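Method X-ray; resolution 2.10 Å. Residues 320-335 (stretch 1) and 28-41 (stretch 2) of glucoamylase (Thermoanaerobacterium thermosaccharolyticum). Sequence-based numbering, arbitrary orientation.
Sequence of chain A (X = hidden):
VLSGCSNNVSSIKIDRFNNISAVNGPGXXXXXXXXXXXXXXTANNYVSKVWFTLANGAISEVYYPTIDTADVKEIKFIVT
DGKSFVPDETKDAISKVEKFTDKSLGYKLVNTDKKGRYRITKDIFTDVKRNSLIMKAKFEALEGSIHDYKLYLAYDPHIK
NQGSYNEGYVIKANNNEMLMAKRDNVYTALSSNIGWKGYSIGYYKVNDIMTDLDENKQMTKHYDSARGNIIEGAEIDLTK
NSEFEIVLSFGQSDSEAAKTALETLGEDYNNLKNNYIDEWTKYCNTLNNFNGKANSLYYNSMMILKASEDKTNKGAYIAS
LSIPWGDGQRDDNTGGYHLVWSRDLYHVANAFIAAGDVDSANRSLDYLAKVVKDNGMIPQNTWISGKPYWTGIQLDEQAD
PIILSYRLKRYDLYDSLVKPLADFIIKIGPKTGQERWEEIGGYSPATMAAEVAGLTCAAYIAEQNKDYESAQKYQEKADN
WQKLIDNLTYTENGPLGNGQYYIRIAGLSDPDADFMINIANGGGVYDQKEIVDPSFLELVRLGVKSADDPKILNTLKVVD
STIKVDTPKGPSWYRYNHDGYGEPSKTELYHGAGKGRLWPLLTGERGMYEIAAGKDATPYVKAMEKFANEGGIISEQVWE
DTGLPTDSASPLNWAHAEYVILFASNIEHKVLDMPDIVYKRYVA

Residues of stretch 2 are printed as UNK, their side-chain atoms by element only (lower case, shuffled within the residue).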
# COMPACT_ATOMS: atom_id res chain seq x y z
N SER A 320 0.42 -2.53 -0.78
CA SER A 320 -0.27 -1.28 -0.48
C SER A 320 -1.61 -1.53 0.18
O SER A 320 -2.36 -2.42 -0.24
CB SER A 320 -0.49 -0.48 -1.77
OG SER A 320 -1.17 0.73 -1.48
N LEU A 321 -1.92 -0.76 1.22
CA LEU A 321 -3.19 -0.93 1.91
C LEU A 321 -4.27 -0.11 1.21
O LEU A 321 -4.93 0.72 1.84
CB LEU A 321 -3.05 -0.52 3.38
CG LEU A 321 -4.16 -1.01 4.32
CD1 LEU A 321 -4.24 -2.53 4.31
CD2 LEU A 321 -3.88 -0.51 5.73
N SER A 322 -4.42 -0.32 -0.09
CA SER A 322 -5.43 0.39 -0.85
C SER A 322 -5.91 -0.47 -2.01
O SER A 322 -5.36 -1.53 -2.27
CB SER A 322 -4.88 1.72 -1.39
OG SER A 322 -3.86 1.51 -2.36
N ILE A 323 -6.94 0.01 -2.70
CA ILE A 323 -7.51 -0.69 -3.84
C ILE A 323 -7.50 0.31 -5.00
O ILE A 323 -8.50 1.00 -5.23
CB ILE A 323 -8.95 -1.14 -3.55
CG1 ILE A 323 -8.94 -2.06 -2.33
CG2 ILE A 323 -9.55 -1.82 -4.77
CD1 ILE A 323 -10.31 -2.40 -1.81
N PRO A 324 -6.38 0.41 -5.73
CA PRO A 324 -6.24 1.33 -6.86
C PRO A 324 -7.47 1.49 -7.74
O PRO A 324 -8.11 0.51 -8.12
CB PRO A 324 -5.02 0.78 -7.61
CG PRO A 324 -4.96 -0.66 -7.19
CD PRO A 324 -5.29 -0.57 -5.72
N TRP A 325 -7.78 2.75 -8.04
CA TRP A 325 -8.93 3.07 -8.88
C TRP A 325 -10.17 2.35 -8.37
O TRP A 325 -11.04 1.95 -9.15
CB TRP A 325 -8.62 2.68 -10.33
CG TRP A 325 -7.37 3.33 -10.84
CD1 TRP A 325 -7.19 4.66 -11.11
CD2 TRP A 325 -6.11 2.70 -11.10
NE1 TRP A 325 -5.90 4.90 -11.50
CE2 TRP A 325 -5.21 3.71 -11.51
CE3 TRP A 325 -5.65 1.38 -11.02
CZ2 TRP A 325 -3.88 3.45 -11.84
CZ3 TRP A 325 -4.32 1.11 -11.34
CH2 TRP A 325 -3.45 2.14 -11.75
N GLY A 326 -10.24 2.20 -7.05
CA GLY A 326 -11.36 1.53 -6.42
C GLY A 326 -12.70 2.12 -6.82
O GLY A 326 -13.70 1.40 -6.88
N ASP A 327 -12.71 3.42 -7.09
CA ASP A 327 -13.93 4.11 -7.49
C ASP A 327 -14.54 3.42 -8.71
O ASP A 327 -15.76 3.37 -8.87
CB ASP A 327 -13.61 5.57 -7.83
CG ASP A 327 -14.84 6.35 -8.28
OD1 ASP A 327 -14.67 7.44 -8.86
OD2 ASP A 327 -15.97 5.87 -8.04
N GLY A 328 -13.67 2.90 -9.58
CA GLY A 328 -14.13 2.22 -10.77
C GLY A 328 -14.12 0.71 -10.66
O GLY A 328 -14.47 0.01 -11.60
N GLN A 329 -13.71 0.20 -9.50
CA GLN A 329 -13.66 -1.24 -9.28
C GLN A 329 -14.94 -1.75 -8.62
O GLN A 329 -15.42 -1.17 -7.65
CB GLN A 329 -12.47 -1.63 -8.40
CG GLN A 329 -11.12 -1.60 -9.11
CD GLN A 329 -10.10 -2.49 -8.43
OE1 GLN A 329 -10.32 -3.69 -8.26
NE2 GLN A 329 -8.96 -1.91 -8.05
N ARG A 330 -15.49 -2.84 -9.16
CA ARG A 330 -16.71 -3.42 -8.61
C ARG A 330 -16.38 -3.97 -7.23
O ARG A 330 -15.29 -4.49 -6.99
CB ARG A 330 -17.26 -4.52 -9.53
CG ARG A 330 -18.72 -4.85 -9.25
CD ARG A 330 -19.33 -5.75 -10.32
NE ARG A 330 -18.72 -7.08 -10.34
CZ ARG A 330 -19.07 -8.05 -11.18
NH1 ARG A 330 -20.02 -7.84 -12.08
NH2 ARG A 330 -18.47 -9.23 -11.12
N ASP A 331 -17.34 -3.85 -6.32
CA ASP A 331 -17.19 -4.27 -4.93
C ASP A 331 -16.91 -5.73 -4.58
O ASP A 331 -16.66 -6.03 -3.41
CB ASP A 331 -18.43 -3.82 -4.14
CG ASP A 331 -19.71 -4.46 -4.66
OD1 ASP A 331 -19.98 -4.38 -5.89
OD2 ASP A 331 -20.46 -5.03 -3.84
N ASP A 332 -16.93 -6.64 -5.55
CA ASP A 332 -16.69 -8.04 -5.22
C ASP A 332 -15.23 -8.50 -5.28
O ASP A 332 -14.51 -8.25 -6.25
CB ASP A 332 -17.57 -8.95 -6.10
CG ASP A 332 -16.93 -9.30 -7.43
OD1 ASP A 332 -16.52 -8.38 -8.17
OD2 ASP A 332 -16.84 -10.51 -7.73
N ASN A 333 -14.81 -9.16 -4.20
CA ASN A 333 -13.46 -9.69 -4.02
C ASN A 333 -12.33 -8.88 -4.65
O ASN A 333 -11.92 -9.13 -5.79
CB ASN A 333 -13.37 -11.13 -4.53
CG ASN A 333 -12.10 -11.83 -4.09
OD1 ASN A 333 -11.85 -11.98 -2.89
ND2 ASN A 333 -11.29 -12.27 -5.05
N THR A 334 -11.81 -7.90 -3.90
CA THR A 334 -10.71 -7.08 -4.40
C THR A 334 -9.58 -6.95 -3.38
O THR A 334 -9.81 -6.71 -2.19
CB THR A 334 -11.19 -5.66 -4.77
OG1 THR A 334 -12.34 -5.74 -5.62
CG2 THR A 334 -10.08 -4.93 -5.52
N GLY A 335 -8.35 -7.13 -3.86
CA GLY A 335 -7.18 -7.03 -3.01
C GLY A 335 -5.92 -7.36 -3.79
O GLY A 335 -5.10 -8.17 -3.36
N UNK A 28 -28.34 -1.47 -5.24
CA UNK A 28 -27.45 -1.39 -6.39
C UNK A 28 -26.01 -1.75 -5.98
O UNK A 28 -25.68 -1.72 -4.80
o UNK A 28 -28.34 1.93 -8.98
c UNK A 28 -26.92 0.13 -8.36
c UNK A 28 -27.17 1.50 -8.96
c UNK A 28 -27.50 0.01 -6.98
o UNK A 28 -26.20 2.14 -9.41
N UNK A 29 -25.18 -2.08 -6.96
CA UNK A 29 -23.81 -2.48 -6.76
C UNK A 29 -23.00 -1.21 -6.46
O UNK A 29 -23.43 -0.10 -6.70
c UNK A 29 -23.25 -3.15 -8.01
c UNK A 29 -23.23 -5.18 -9.52
c UNK A 29 -23.80 -4.55 -8.27
o UNK A 29 -23.57 -6.34 -9.82
o UNK A 29 -22.42 -4.51 -10.20
N UNK A 30 -21.96 -1.51 -5.77
CA UNK A 30 -21.12 -0.48 -5.11
C UNK A 30 -19.70 -0.68 -5.63
O UNK A 30 -19.41 -1.61 -6.43
c UNK A 30 -20.94 0.51 -2.73
c UNK A 30 -21.29 -0.62 -3.63
o UNK A 30 -20.98 0.26 -1.48
o UNK A 30 -20.72 1.68 -3.08
N UNK A 31 -18.79 0.05 -5.08
CA UNK A 31 -17.41 0.20 -5.50
C UNK A 31 -16.55 0.45 -4.29
O UNK A 31 -17.09 0.98 -3.28
o UNK A 31 -16.18 1.29 -7.34
c UNK A 31 -17.33 1.35 -6.53
c UNK A 31 -17.61 2.71 -5.97
N UNK A 32 -15.26 0.31 -4.38
CA UNK A 32 -14.43 0.66 -3.21
C UNK A 32 -14.15 2.14 -3.23
O UNK A 32 -14.45 2.86 -4.18
c UNK A 32 -13.43 -1.66 -2.98
c UNK A 32 -13.76 -2.32 -1.77
c UNK A 32 -13.86 -1.91 -0.44
n UNK A 32 -13.81 -3.81 -3.45
c UNK A 32 -14.29 -4.62 -1.12
c UNK A 32 -14.38 -4.19 0.17
c UNK A 32 -13.16 -0.19 -3.22
c UNK A 32 -14.17 -2.85 0.52
c UNK A 32 -13.97 -3.68 -2.09
c UNK A 32 -13.51 -2.59 -3.99
N UNK A 33 -13.49 2.60 -2.18
CA UNK A 33 -13.10 4.00 -2.06
C UNK A 33 -11.84 4.36 -2.85
O UNK A 33 -11.08 3.49 -3.27
c UNK A 33 -12.89 4.35 -0.58
N UNK A 34 -11.63 5.66 -3.04
CA UNK A 34 -10.47 6.15 -3.76
C UNK A 34 -9.21 5.57 -3.11
O UNK A 34 -9.10 5.52 -1.88
o UNK A 34 -9.20 8.16 -4.23
c UNK A 34 -10.42 7.67 -3.70
N UNK A 35 -8.26 5.16 -3.94
CA UNK A 35 -7.01 4.57 -3.46
C UNK A 35 -6.02 5.61 -2.93
O UNK A 35 -5.00 5.25 -2.33
c UNK A 35 -6.36 3.74 -4.56
N UNK A 36 -6.30 6.89 -3.16
CA UNK A 36 -5.44 7.97 -2.65
C UNK A 36 -5.82 8.13 -1.18
O UNK A 36 -6.94 8.55 -0.86
o UNK A 36 -3.37 11.62 -1.76
c UNK A 36 -3.79 10.67 -2.42
c UNK A 36 -5.69 9.26 -3.44
n UNK A 36 -2.99 9.72 -2.91
c UNK A 36 -5.29 10.55 -2.72
N UNK A 37 -4.89 7.79 -0.30
CA UNK A 37 -5.16 7.85 1.13
C UNK A 37 -4.51 9.01 1.87
O UNK A 37 -3.35 9.34 1.63
c UNK A 37 -4.75 6.53 1.79
c UNK A 37 -6.89 5.36 1.18
c UNK A 37 -7.50 4.08 0.64
c UNK A 37 -5.38 5.29 1.17
n UNK A 37 -8.99 4.15 0.55
N UNK A 38 -5.28 9.60 2.78
CA UNK A 38 -4.80 10.71 3.61
C UNK A 38 -4.03 10.11 4.77
O UNK A 38 -3.21 10.79 5.40
n UNK A 38 -7.87 14.38 3.85
c UNK A 38 -5.98 11.51 4.15
c UNK A 38 -7.89 13.06 3.71
c UNK A 38 -6.65 12.42 3.14
o UNK A 38 -8.86 12.38 4.02
N UNK A 39 -4.31 8.85 5.06
CA UNK A 39 -3.63 8.18 6.15
C UNK A 39 -3.99 6.72 6.28
O UNK A 39 -5.00 6.27 5.74
N UNK A 40 -3.16 5.98 7.00
CA UNK A 40 -3.38 4.57 7.24
C UNK A 40 -2.89 4.30 8.66
O UNK A 40 -1.97 4.96 9.13
c UNK A 40 -3.04 3.99 4.82
c UNK A 40 -1.10 3.86 6.41
c UNK A 40 -2.61 3.67 6.24
N UNK A 41 -3.50 3.34 9.34
CA UNK A 41 -3.07 3.06 10.70
C UNK A 41 -3.53 1.74 11.29
O UNK A 41 -4.38 1.05 10.74
O HOH W 1 -8.75 1.99 -1.95

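Position 28 carries three carbons, the third holding two oxygens, and stays clear of stretch 1: this is Glu28. Position 29 has the same make-up, but its CB points toward stretch 1 and an oxygen reaches the Arg330 side chain. It is Glu29. Glu29 OE2 lies 3.3 Å from Arg330 CD. Its OE1 sits 4.5 Å from Arg330 NH1, well out of the guanidinium plane, so the charges attract without any N-H aimed at the oxygen.

Position 30 has two carbons, the second with two oxygens, and its CB lies beside the carboxylate of Asp331: Asp30. Here the backbone of this residue pairs with both the backbone and the carboxylate of Asp331. Asp331 N donates to Asp30 O at 3.1 Å, and Asp30 N reaches Asp331 OD1 in a weak bond of 3.5 Å.

At position 31 one carbon bears an oxygen and a second carbon, a beta-branched hydroxyl, and the oxygen sits among the carbonyls of Gly326, Asp327 and Gln329, hence Thr31. Its OG1 is 2.5 Å from Gly326 O, 2.6 Å from Asp327 O and 2.6 Å from Gln329 O. One proton cannot serve all three at once, and which it serves is open. Thr31 CA adds a C-H contact of 3.2 Å to Gln329 O.

Position 32 shows one carbon and then fused five- and six-membered rings of eight carbons and one nitrogen, with Ile323 CD1 over one ring face: Trp32. It loses more area to the other stretch than any other residue here. Ile323 CD1 lies 3.4 Å from Trp32 CG, a CH-pi contact to the five-membered ring, while Thr334 OG1 stands 3.3 Å from Trp32 NE1. Trp32 N gives a weak bond to Gly326 O at 3.1 Å.

Position 33 has a single carbon, pointing away: Ala33. Its carbonyl faces Gly326, with Ala33 O 3.7 Å from Gly326 CA; an ideal CB on that glycine would fall 2.5 Å from Ala33 O, a clash.

Position 34, one carbon then one oxygen, is Ser34; its CA-to-CB bond points away. Position 35, again a lone carbon, points toward stretch 1 and is Ala35; its CB packs 3.3 Å from Pro324 CA and 3.5 Å from Ile323 O.

Position 36 has three carbons ending in one oxygen and one nitrogen, and its CA-to-CB bond points away: Gln36. Position 37, four carbons in a row ending in nitrogen, passes Ser322 and is Lys37. Its CE touches Ser322 CB at 4.1 Å, while NZ donates to Ser34 O at 2.8 Å, bracing its own loop.

Position 38 repeats the amide pattern out of reach: Gln38. Position 39 has no side-chain atoms: Gly39. Position 40, one carbon carrying two more, meets Leu321 and is Val40, its CB 4.4 Å from Leu321 CD2. Position 41 is bare again: Gly41.

The rule is that loops can dock without a regular sheet. A hydroxyl among carbonyls and a tryptophan under an isoleucine methyl anchor the middle, while small residues, Gly326 and Ala35, let the backbones approach. Water 1 links the two stretches, accepting from Ile323 N at 2.8 Å and lying 3.1 Å from Ala33 O, to which it can donate.

Stretch 2 (28-41) EEDTWASAQKQGVG
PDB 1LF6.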